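Local coordinates for uncharacterized protein MJ0754 (Methanocaldococcus jannaschii, PDB 3Q4N) that is of unknown function but, as a ferritin-like four-helix-bundle protein, binds metal and probably holds it at a dinuclear centre, at residues Glu23-Glu28 and Pro71-Asn76; Ile112-Ile117 and Pro163-Lys168; Pro9-Ser14 and Glu66-Pro71. All coordinates share one frame; numbering follows the deposited sequence.

Contact 1: residues Glu23-Glu28 and Pro71-Asn76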
loop_
_atom_site.group_PDB
_atom_site.type_symbol
_atom_site.label_atom_id
_atom_site.label_comp_id
_atom_site.label_asym_id
_atom_site.label_seq_id
_atom_site.Cartn_x
_atom_site.Cartn_y
_atom_site.Cartn_z
ATOM N N GLU B 23 -9.305 0.626 -10.782
ATOM C CA GLU B 23 -8.199 1.299 -10.117
ATOM C C GLU B 23 -6.912 1.052 -10.875
ATOM O O GLU B 23 -6.096 1.973 -11.065
ATOM C CB GLU B 23 -8.068 0.814 -8.678
ATOM C CG GLU B 23 -7.608 1.892 -7.704
ATOM C CD GLU B 23 -7.365 1.331 -6.302
ATOM O OE1 GLU B 23 -8.102 1.745 -5.358
ATOM O OE2 GLU B 23 -6.451 0.465 -6.152
ATOM N N MET B 24 -6.757 -0.198 -11.315
ATOM C CA MET B 24 -5.587 -0.627 -12.033
ATOM C C MET B 24 -5.493 0.018 -13.399
ATOM O O MET B 24 -4.399 0.312 -13.869
ATOM C CB MET B 24 -5.602 -2.128 -12.165
ATOM C CG MET B 24 -5.154 -2.858 -10.905
ATOM S SD MET B 24 -3.640 -2.250 -10.128
ATOM C CE MET B 24 -2.416 -2.289 -11.408
ATOM N N ARG B 25 -6.641 0.239 -14.033
ATOM C CA ARG B 25 -6.691 0.940 -15.316
ATOM C C ARG B 25 -6.078 2.316 -15.139
ATOM O O ARG B 25 -5.244 2.738 -15.940
ATOM C CB ARG B 25 -8.135 1.066 -15.814
ATOM C CG ARG B 25 -8.348 2.017 -17.008
ATOM C CD ARG B 25 -7.968 1.375 -18.351
ATOM N NE ARG B 25 -8.196 2.263 -19.495
ATOM C CZ ARG B 25 -7.480 2.228 -20.620
ATOM N NH1 ARG B 25 -6.489 1.354 -20.773
ATOM N NH2 ARG B 25 -7.746 3.075 -21.601
ATOM N N GLU B 26 -6.476 3.013 -14.079
ATOM C CA GLU B 26 -5.872 4.300 -13.815
ATOM C C GLU B 26 -4.498 4.235 -13.172
ATOM O O GLU B 26 -3.712 5.174 -13.308
ATOM C CB GLU B 26 -6.796 5.205 -13.026
ATOM C CG GLU B 26 -7.158 6.452 -13.807
ATOM C CD GLU B 26 -8.495 7.046 -13.410
ATOM O OE1 GLU B 26 -9.039 6.660 -12.340
ATOM O OE2 GLU B 26 -8.984 7.908 -14.186
ATOM N N GLU B 27 -4.189 3.135 -12.493
ATOM C CA GLU B 27 -2.872 3.032 -11.912
ATOM C C GLU B 27 -1.798 3.046 -12.989
ATOM O O GLU B 27 -0.846 3.809 -12.861
ATOM C CB GLU B 27 -2.738 1.849 -10.969
ATOM C CG GLU B 27 -1.658 2.078 -9.914
ATOM C CD GLU B 27 -1.881 1.276 -8.621
ATOM O OE1 GLU B 27 -0.978 0.485 -8.240
ATOM O OE2 GLU B 27 -2.951 1.437 -7.979
ATOM N N GLU B 28 -1.980 2.245 -14.049
ATOM C CA GLU B 28 -1.014 2.109 -15.163
ATOM C C GLU B 28 -0.881 3.396 -15.973
ATOM O O GLU B 28 0.155 3.683 -16.589
ATOM C CB GLU B 28 -1.413 0.963 -16.092
ATOM C CG GLU B 28 -1.560 -0.414 -15.418
ATOM C CD GLU B 28 -0.223 -1.099 -15.008
ATOM O OE1 GLU B 28 0.646 -1.344 -15.872
ATOM O OE2 GLU B 28 -0.038 -1.415 -13.805
ATOM N N PRO B 71 -18.044 0.668 -16.982
ATOM C CA PRO B 71 -17.764 2.025 -17.460
ATOM C C PRO B 71 -16.323 2.415 -17.142
ATOM O O PRO B 71 -15.952 2.535 -15.957
ATOM C CB PRO B 71 -18.749 2.899 -16.666
ATOM C CG PRO B 71 -19.062 2.081 -15.422
ATOM C CD PRO B 71 -19.070 0.656 -15.920
ATOM N N ASP B 72 -15.532 2.577 -18.208
ATOM C CA ASP B 72 -14.115 2.980 -18.164
ATOM C C ASP B 72 -13.878 4.333 -17.447
ATOM O O ASP B 72 -14.602 5.303 -17.703
ATOM C CB ASP B 72 -13.602 3.044 -19.605
ATOM C CG ASP B 72 -12.145 3.423 -19.707
ATOM O OD1 ASP B 72 -11.687 4.278 -18.934
ATOM O OD2 ASP B 72 -11.453 2.871 -20.586
ATOM N N PRO B 73 -12.870 4.396 -16.546
ATOM C CA PRO B 73 -12.596 5.635 -15.818
ATOM C C PRO B 73 -11.781 6.660 -16.594
ATOM O O PRO B 73 -11.914 7.852 -16.322
ATOM C CB PRO B 73 -11.824 5.162 -14.584
ATOM C CG PRO B 73 -11.188 3.904 -14.987
ATOM C CD PRO B 73 -12.042 3.281 -16.051
ATOM N N VAL B 74 -10.949 6.212 -17.537
ATOM C CA VAL B 74 -10.156 7.131 -18.375
ATOM C C VAL B 74 -11.036 7.772 -19.450
ATOM O O VAL B 74 -10.959 7.416 -20.637
ATOM C CB VAL B 74 -8.939 6.465 -19.095
ATOM C CG1 VAL B 74 -7.903 7.518 -19.405
ATOM C CG2 VAL B 74 -8.311 5.357 -18.279
ATOM N N LYS B 75 -11.878 8.709 -19.027
ATOM C CA LYS B 75 -12.681 9.486 -19.952
ATOM C C LYS B 75 -11.752 10.411 -20.762
ATOM O O LYS B 75 -11.643 10.267 -21.991
ATOM C CB LYS B 75 -13.797 10.243 -19.208
ATOM C CG LYS B 75 -15.167 9.510 -19.163
ATOM C CD LYS B 75 -15.578 8.968 -17.778
ATOM C CE LYS B 75 -17.068 8.519 -17.783
ATOM N NZ LYS B 75 -17.392 7.367 -16.873
ATOM N N ASN B 76 -11.048 11.313 -20.077
ATOM C CA ASN B 76 -10.044 12.189 -20.711
ATOM C C ASN B 76 -8.647 11.542 -20.740
ATOM O O ASN B 76 -8.045 11.310 -19.683
ATOM C CB ASN B 76 -10.015 13.539 -19.978
ATOM C CG ASN B 76 -9.034 14.539 -20.582
ATOM O OD1 ASN B 76 -8.458 14.320 -21.652
ATOM N ND2 ASN B 76 -8.856 15.662 -19.890
#

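Contact 2: residues Ile112-Ile117 and Pro163-Lys168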
loop_
_atom_site.group_PDB
_atom_site.type_symbol
_atom_site.label_atom_id
_atom_site.label_comp_id
_atom_site.label_asym_id
_atom_site.label_seq_id
_atom_site.Cartn_x
_atom_site.Cartn_y
_atom_site.Cartn_z
ATOM N N ILE B 112 7.088 3.852 -8.492
ATOM C CA ILE B 112 5.794 3.591 -9.099
ATOM C C ILE B 112 5.637 2.072 -9.269
ATOM O O ILE B 112 4.563 1.482 -9.049
ATOM C CB ILE B 112 5.693 4.332 -10.439
ATOM C CG1 ILE B 112 5.541 5.824 -10.183
ATOM C CG2 ILE B 112 4.518 3.834 -11.278
ATOM C CD1 ILE B 112 6.187 6.705 -11.271
ATOM N N GLU B 113 6.746 1.455 -9.640
ATOM C CA GLU B 113 6.807 0.041 -9.863
ATOM C C GLU B 113 6.732 -0.749 -8.544
ATOM O O GLU B 113 6.200 -1.862 -8.486
ATOM C CB GLU B 113 8.085 -0.247 -10.651
ATOM C CG GLU B 113 8.114 0.453 -12.017
ATOM C CD GLU B 113 7.076 -0.107 -12.994
ATOM O OE1 GLU B 113 6.271 -0.976 -12.604
ATOM O OE2 GLU B 113 7.041 0.323 -14.160
ATOM N N ASP B 114 7.270 -0.152 -7.486
ATOM C CA ASP B 114 7.210 -0.703 -6.130
ATOM C C ASP B 114 5.733 -0.787 -5.708
ATOM O O ASP B 114 5.215 -1.849 -5.320
ATOM C CB ASP B 114 8.006 0.229 -5.209
ATOM C CG ASP B 114 8.188 -0.319 -3.810
ATOM O OD1 ASP B 114 7.481 -1.282 -3.400
ATOM O OD2 ASP B 114 9.051 0.244 -3.104
ATOM N N LEU B 115 5.067 0.356 -5.823
ATOM C CA LEU B 115 3.666 0.470 -5.584
ATOM C C LEU B 115 2.879 -0.344 -6.601
ATOM O O LEU B 115 1.750 -0.757 -6.341
ATOM C CB LEU B 115 3.274 1.929 -5.678
ATOM C CG LEU B 115 1.850 2.205 -5.224
ATOM C CD1 LEU B 115 1.478 1.368 -4.011
ATOM C CD2 LEU B 115 1.727 3.671 -4.881
ATOM N N ASP B 116 3.449 -0.576 -7.770
ATOM C CA ASP B 116 2.666 -1.271 -8.761
ATOM C C ASP B 116 2.584 -2.761 -8.449
ATOM O O ASP B 116 1.484 -3.300 -8.358
ATOM C CB ASP B 116 3.178 -1.008 -10.161
ATOM C CG ASP B 116 2.054 -0.700 -11.139
ATOM O OD1 ASP B 116 2.128 0.351 -11.828
ATOM O OD2 ASP B 116 1.094 -1.500 -11.224
ATOM N N ILE B 117 3.722 -3.421 -8.231
ATOM C CA ILE B 117 3.711 -4.815 -7.795
ATOM C C ILE B 117 2.920 -5.037 -6.476
ATOM O O ILE B 117 2.356 -6.122 -6.260
ATOM C CB ILE B 117 5.116 -5.334 -7.607
ATOM C CG1 ILE B 117 5.955 -5.034 -8.834
ATOM C CG2 ILE B 117 5.105 -6.824 -7.352
ATOM C CD1 ILE B 117 7.466 -5.122 -8.576
ATOM N N PRO B 163 12.736 -1.045 -1.149
ATOM C CA PRO B 163 11.312 -1.291 -1.208
ATOM C C PRO B 163 10.562 -0.553 -0.105
ATOM O O PRO B 163 11.113 -0.332 0.963
ATOM C CB PRO B 163 11.221 -2.802 -0.975
ATOM C CG PRO B 163 12.578 -3.219 -0.490
ATOM C CD PRO B 163 13.486 -2.302 -1.195
ATOM N N GLN B 164 9.323 -0.154 -0.372
ATOM C CA GLN B 164 8.512 0.558 0.609
ATOM C C GLN B 164 7.202 -0.162 0.752
ATOM O O GLN B 164 6.555 -0.081 1.793
ATOM C CB GLN B 164 8.245 1.992 0.159
ATOM C CG GLN B 164 9.497 2.819 -0.068
ATOM C CD GLN B 164 9.240 4.106 -0.863
ATOM O OE1 GLN B 164 8.887 4.067 -2.036
ATOM N NE2 GLN B 164 9.444 5.249 -0.222
ATOM N N TYR B 165 6.823 -0.872 -0.307
ATOM C CA TYR B 165 5.508 -1.477 -0.405
ATOM C C TYR B 165 5.590 -2.958 -0.597
ATOM O O TYR B 165 4.763 -3.686 -0.051
ATOM C CB TYR B 165 4.731 -0.852 -1.553
ATOM C CG TYR B 165 4.673 0.653 -1.442
ATOM C CD1 TYR B 165 4.066 1.256 -0.339
ATOM C CD2 TYR B 165 5.234 1.473 -2.428
ATOM C CE1 TYR B 165 4.006 2.633 -0.215
ATOM C CE2 TYR B 165 5.177 2.856 -2.318
ATOM C CZ TYR B 165 4.563 3.431 -1.200
ATOM O OH TYR B 165 4.496 4.803 -1.049
ATOM N N ILE B 166 6.564 -3.409 -1.385
ATOM C CA ILE B 166 6.831 -4.857 -1.490
ATOM C C ILE B 166 7.823 -5.263 -0.404
ATOM O O ILE B 166 8.461 -4.397 0.183
ATOM C CB ILE B 166 7.341 -5.283 -2.879
ATOM C CG1 ILE B 166 8.557 -4.452 -3.278
ATOM C CG2 ILE B 166 6.222 -5.166 -3.894
ATOM C CD1 ILE B 166 9.448 -5.121 -4.283
ATOM N N SER B 167 7.946 -6.556 -0.116
ATOM C CA SER B 167 8.878 -6.991 0.931
ATOM C C SER B 167 10.304 -6.602 0.578
ATOM O O SER B 167 10.583 -6.273 -0.578
ATOM C CB SER B 167 8.786 -8.495 1.166
ATOM O OG SER B 167 8.461 -9.186 -0.014
ATOM N N LYS B 168 11.201 -6.592 1.564
ATOM C CA LYS B 168 12.628 -6.585 1.246
ATOM C C LYS B 168 12.882 -7.923 0.607
ATOM O O LYS B 168 13.467 -8.005 -0.473
ATOM C CB LYS B 168 13.516 -6.475 2.483
ATOM C CG LYS B 168 14.237 -5.149 2.645
ATOM C CD LYS B 168 13.560 -4.312 3.717
ATOM C CE LYS B 168 14.530 -3.344 4.363
ATOM N NZ LYS B 168 13.893 -2.725 5.553
#

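Contact 3: residues Pro9-Ser14 and Glu66-Pro71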
loop_
_atom_site.group_PDB
_atom_site.type_symbol
_atom_site.label_atom_id
_atom_site.label_comp_id
_atom_site.label_asym_id
_atom_site.label_seq_id
_atom_site.Cartn_x
_atom_site.Cartn_y
_atom_site.Cartn_z
ATOM N N PRO B 9 -14.209 -18.055 -22.308
ATOM C CA PRO B 9 -15.443 -17.249 -22.322
ATOM C C PRO B 9 -15.569 -16.276 -21.118
ATOM O O PRO B 9 -14.543 -15.786 -20.607
ATOM C CB PRO B 9 -16.531 -18.326 -22.247
ATOM C CG PRO B 9 -15.912 -19.375 -21.321
ATOM C CD PRO B 9 -14.388 -19.211 -21.402
ATOM N N LYS B 10 -16.803 -16.015 -20.667
ATOM C CA LYS B 10 -17.064 -14.961 -19.672
ATOM C C LYS B 10 -17.400 -15.517 -18.303
ATOM O O LYS B 10 -18.339 -16.296 -18.163
ATOM C CB LYS B 10 -18.173 -14.021 -20.147
ATOM C CG LYS B 10 -18.259 -12.718 -19.375
ATOM C CD LYS B 10 -18.783 -11.617 -20.260
ATOM C CE LYS B 10 -20.049 -12.065 -20.953
ATOM N NZ LYS B 10 -20.239 -11.357 -22.243
ATOM N N GLN B 11 -16.646 -15.061 -17.300
ATOM C CA GLN B 11 -16.670 -15.627 -15.942
ATOM C C GLN B 11 -17.345 -14.764 -14.850
ATOM O O GLN B 11 -17.836 -13.661 -15.133
ATOM C CB GLN B 11 -15.245 -16.020 -15.526
ATOM C CG GLN B 11 -14.748 -17.288 -16.201
ATOM C CD GLN B 11 -13.279 -17.551 -15.948
ATOM O OE1 GLN B 11 -12.874 -17.954 -14.842
ATOM N NE2 GLN B 11 -12.463 -17.343 -16.986
ATOM N N PRO B 12 -17.410 -15.298 -13.606
ATOM C CA PRO B 12 -17.951 -14.605 -12.402
ATOM C C PRO B 12 -17.185 -13.336 -11.865
ATOM O O PRO B 12 -16.145 -13.459 -11.183
ATOM C CB PRO B 12 -17.980 -15.731 -11.340
ATOM C CG PRO B 12 -17.069 -16.848 -11.888
ATOM C CD PRO B 12 -17.233 -16.753 -13.369
ATOM N N ILE B 13 -17.716 -12.140 -12.150
ATOM C CA ILE B 13 -17.128 -10.865 -11.668
ATOM C C ILE B 13 -17.860 -10.295 -10.436
ATOM O O ILE B 13 -19.088 -10.284 -10.392
ATOM C CB ILE B 13 -17.041 -9.780 -12.800
ATOM C CG1 ILE B 13 -15.899 -8.807 -12.537
ATOM C CG2 ILE B 13 -18.346 -9.002 -12.965
ATOM C CD1 ILE B 13 -14.610 -9.206 -13.198
ATOM N N SER B 14 -17.097 -9.816 -9.455
ATOM C CA SER B 14 -17.649 -9.229 -8.235
ATOM C C SER B 14 -17.372 -7.732 -8.125
ATOM O O SER B 14 -16.708 -7.140 -8.977
ATOM C CB SER B 14 -17.063 -9.921 -7.014
ATOM O OG SER B 14 -15.848 -9.305 -6.627
ATOM N N GLU B 66 -13.796 -3.943 -21.345
ATOM C CA GLU B 66 -14.626 -4.186 -22.507
ATOM C C GLU B 66 -15.297 -5.539 -22.367
ATOM O O GLU B 66 -16.516 -5.655 -22.492
ATOM C CB GLU B 66 -13.777 -4.195 -23.771
ATOM C CG GLU B 66 -13.233 -2.850 -24.177
ATOM C CD GLU B 66 -12.380 -2.939 -25.432
ATOM O OE1 GLU B 66 -11.506 -3.852 -25.509
ATOM O OE2 GLU B 66 -12.577 -2.088 -26.335
ATOM N N LYS B 67 -14.487 -6.558 -22.098
ATOM C CA LYS B 67 -14.955 -7.933 -22.044
ATOM C C LYS B 67 -16.047 -8.112 -21.002
ATOM O O LYS B 67 -16.916 -8.944 -21.184
ATOM C CB LYS B 67 -13.789 -8.872 -21.727
ATOM C CG LYS B 67 -13.723 -10.132 -22.569
ATOM C CD LYS B 67 -14.832 -11.123 -22.247
ATOM C CE LYS B 67 -14.411 -12.530 -22.591
ATOM N NZ LYS B 67 -13.401 -12.990 -21.590
ATOM N N TYR B 68 -16.001 -7.347 -19.914
ATOM C CA TYR B 68 -16.922 -7.550 -18.802
ATOM C C TYR B 68 -17.865 -6.393 -18.669
ATOM O O TYR B 68 -18.697 -6.366 -17.762
ATOM C CB TYR B 68 -16.167 -7.771 -17.491
ATOM C CG TYR B 68 -15.599 -9.156 -17.383
ATOM C CD1 TYR B 68 -16.173 -10.100 -16.543
ATOM C CD2 TYR B 68 -14.501 -9.535 -18.135
ATOM C CE1 TYR B 68 -15.649 -11.408 -16.443
ATOM C CE2 TYR B 68 -13.972 -10.829 -18.051
ATOM C CZ TYR B 68 -14.546 -11.766 -17.204
ATOM O OH TYR B 68 -14.014 -13.049 -17.125
ATOM N N ASN B 69 -17.731 -5.439 -19.582
ATOM C CA ASN B 69 -18.616 -4.279 -19.632
ATOM C C ASN B 69 -18.667 -3.536 -18.300
ATOM O O ASN B 69 -19.482 -3.844 -17.437
ATOM C CB ASN B 69 -20.028 -4.708 -20.064
ATOM C CG ASN B 69 -20.802 -3.595 -20.771
ATOM O OD1 ASN B 69 -20.546 -2.385 -20.573
ATOM N ND2 ASN B 69 -21.769 -4.002 -21.600
ATOM N N ILE B 70 -17.765 -2.578 -18.144
ATOM C CA ILE B 70 -17.653 -1.760 -16.942
ATOM C C ILE B 70 -17.272 -0.353 -17.399
ATOM O O ILE B 70 -16.288 -0.189 -18.125
ATOM C CB ILE B 70 -16.567 -2.305 -15.963
ATOM C CG1 ILE B 70 -16.925 -3.701 -15.448
ATOM C CG2 ILE B 70 -16.374 -1.366 -14.775
ATOM C CD1 ILE B 70 -15.784 -4.427 -14.732
ATOM N N PRO B 71 -18.044 0.668 -16.982
ATOM C CA PRO B 71 -17.764 2.025 -17.460
ATOM C C PRO B 71 -16.323 2.415 -17.142
ATOM O O PRO B 71 -15.952 2.535 -15.957
ATOM C CB PRO B 71 -18.749 2.899 -16.666
ATOM C CG PRO B 71 -19.062 2.081 -15.422
ATOM C CD PRO B 71 -19.070 0.656 -15.920
#

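Contact 1: residues Glu23-Glu28 and Pro71-Asn76
Arg25 and Glu26 of helix 15-42 meet Asp72, Pro73 and Val74 in a buried helix-to-loop contact, part apolar and part ionic. The loop is the connection from helix 45-68 to helix 85-98, and it comes closest where the CA atoms of Glu26 and Val74 are 6.9 Å apart; the two segments bury 248 Å² in all. Arg25 makes the largest single contribution. With CG anti to the backbone N (chi1 169°) and a bend at chi2 (80°), its chain crosses the Val74 side chain at about a right angle, and CG2 of Val74 lies 3.6 Å from CG of Arg25. The same Arg25 CG has Pro73 CG at 4.0 Å. Farther out, Arg25 NE forms a long salt bridge with Asp72 OD2, 3.5 Å, and the guanidinium and carboxylate planes stand 86° apart, so the two groups do not pair side by side. Asp72 OD2 has a second cationic partner in Lys62 of helix 45-68. In this ferritin-like four-helix bundle, the contact joins that connection to the side of helix 15-42. An alanine at Arg25 would probably cost Asp72 a cationic partner and, with CG and all beyond it gone, open a gap beside Val74 CG2 and Pro73 CG. Glu26 reaches the loop with a chain extended beyond CG, running past Pro73 in the opposite direction, its OE1 3.9 Å from Pro73 CB. Glu26 OE2 accepts a hydrogen bond from the backbone N of Ser83, while the hydroxyl of Ser83 is hydrogen-bonded to Pro73 O.

Contact 2: residues Ile112-Ile117 and Pro163-Lys168
Asp114, Leu115 and Ile117 of helix 102-125 meet residues Gln164-Ile166 of the loop leading to helix 168-175, fastening the C-terminal part of the chain to the outside of the ferritin-like four-helix bundle. The nearest CA atoms, those of Leu115 and Tyr165, are 5.8 Å apart, and 327 Å² is buried.

The polar part belongs to one carboxylate. Asp114 CG lies anti to the backbone N (chi1 -172°), and its two oxygens take three consecutive loop amides. OD2 uses its syn lone pair for Gln164 N, at 2.8 Å. OD1 accepts twice: Ile166 N approaches nearly along the C-O axis at 3.1 Å with an N-H...O angle of 155°, whereas Tyr165 N, 3.2 Å from the same Asp114 OD1, comes on the syn side but 33° out of the carboxylate plane. Tyr161 OH lies within hydrogen-bonding distance of both Asp114 OD2 and Gln164 OE1, and its single proton would have to be shared between them or go to one. This many N-H donors would be expected to favour the ionised carboxylate.

On the far side of the loop, backbone carbonyls face the second subunit: Gln164 O is hydrogen-bonded to Lys86 of that chain, and Tyr165 O weakly to its Lys122.

The apolar part flanks the carboxylate. Ile117 CB packs on Ile166 CG2 at 3.9 Å, backed by Met140 and Ser143 of helix 130-155. The Tyr165 ring is sandwiched: Gln164 CB sits over the centre of one face, and over the other Leu115 CD1 makes a CH-pi contact 4.2 Å from the ring centroid.

Contact 3: residues Pro9-Ser14 and Glu66-Pro71
Lys67 and Tyr68, at the C-terminal turn of helix 45-68, hold the N-terminal loop Pro9-Ile13 at the surface of the protein, far from the centre of the chain. Two polar bonds cross the contact, and neither is a short, straight one. Lys67 NZ donates to Pro9 O at 3.2 Å, standing 59° out of the carbonyl plane. The ammonium has further acceptors: a weak hydrogen bond to Ser7 O and a long, weak ion pair with Asp131 OD2. Gln11 N, in turn, reaches the Tyr68 hydroxyl at 3.3 Å in a weak bond. The stronger partner of Tyr68 OH is Asp131 OD2 of helix 130-155, which thus probably helps to place the phenol, while its pull on Lys67 is weak. Gln11 OE1 is met weakly by Glu130 N at the start of the same helix, which joins the loop to a second helix.

Around the phenol ring the contacts are mainly with carbon, with one carbonyl oxygen at the edge. Lys10 CG, set anti to the backbone N (chi1 -165°), lies over one face of the Tyr68 ring, offset toward its rim, 4.1 Å from CE1; the two side chains slide past each other in opposite directions. Gln11 O comes to the ring edge, near its plane, 3.4 Å from Tyr68 CE1. Ile13 CD1 packs against Tyr68 CD1 at 3.8 Å, and Ile13 also touches Ile132.

Both segments lead into helix boundaries. Ser14 OG caps Glu17 N as the N-cap of helix 15-42, and Asn69, with positive phi (55°), closes the last turn of the preceding helical run by hydrogen bonds back into it, Asn69 N to Glu66 O being 3.2 Å: a Schellman motif.

Contact 1 is buried, contact 2 partly so, and contact 3 lies at the surface; all three fasten a loop to a helix of the bundle. Contacts 1 and 3 share Pro71 beyond helix 45-68, and helix 15-42 is packed against in contact 1 and preceded by the loop of contact 3. Contact 2 joins helix 102-125 to the loop before helix 168-175, across the chain's centre from contact 1. Chemistry follows place: a long salt bridge over apolar packing in contact 1, a carboxylate gripping backbone amides in contact 2, weaker bonds to a lysine and a phenol in contact 3. Contacts 1 and 2 nevertheless touch through the bundle interior, where the carboxylates of Glu28 and Asp116, two like charges, lie close together.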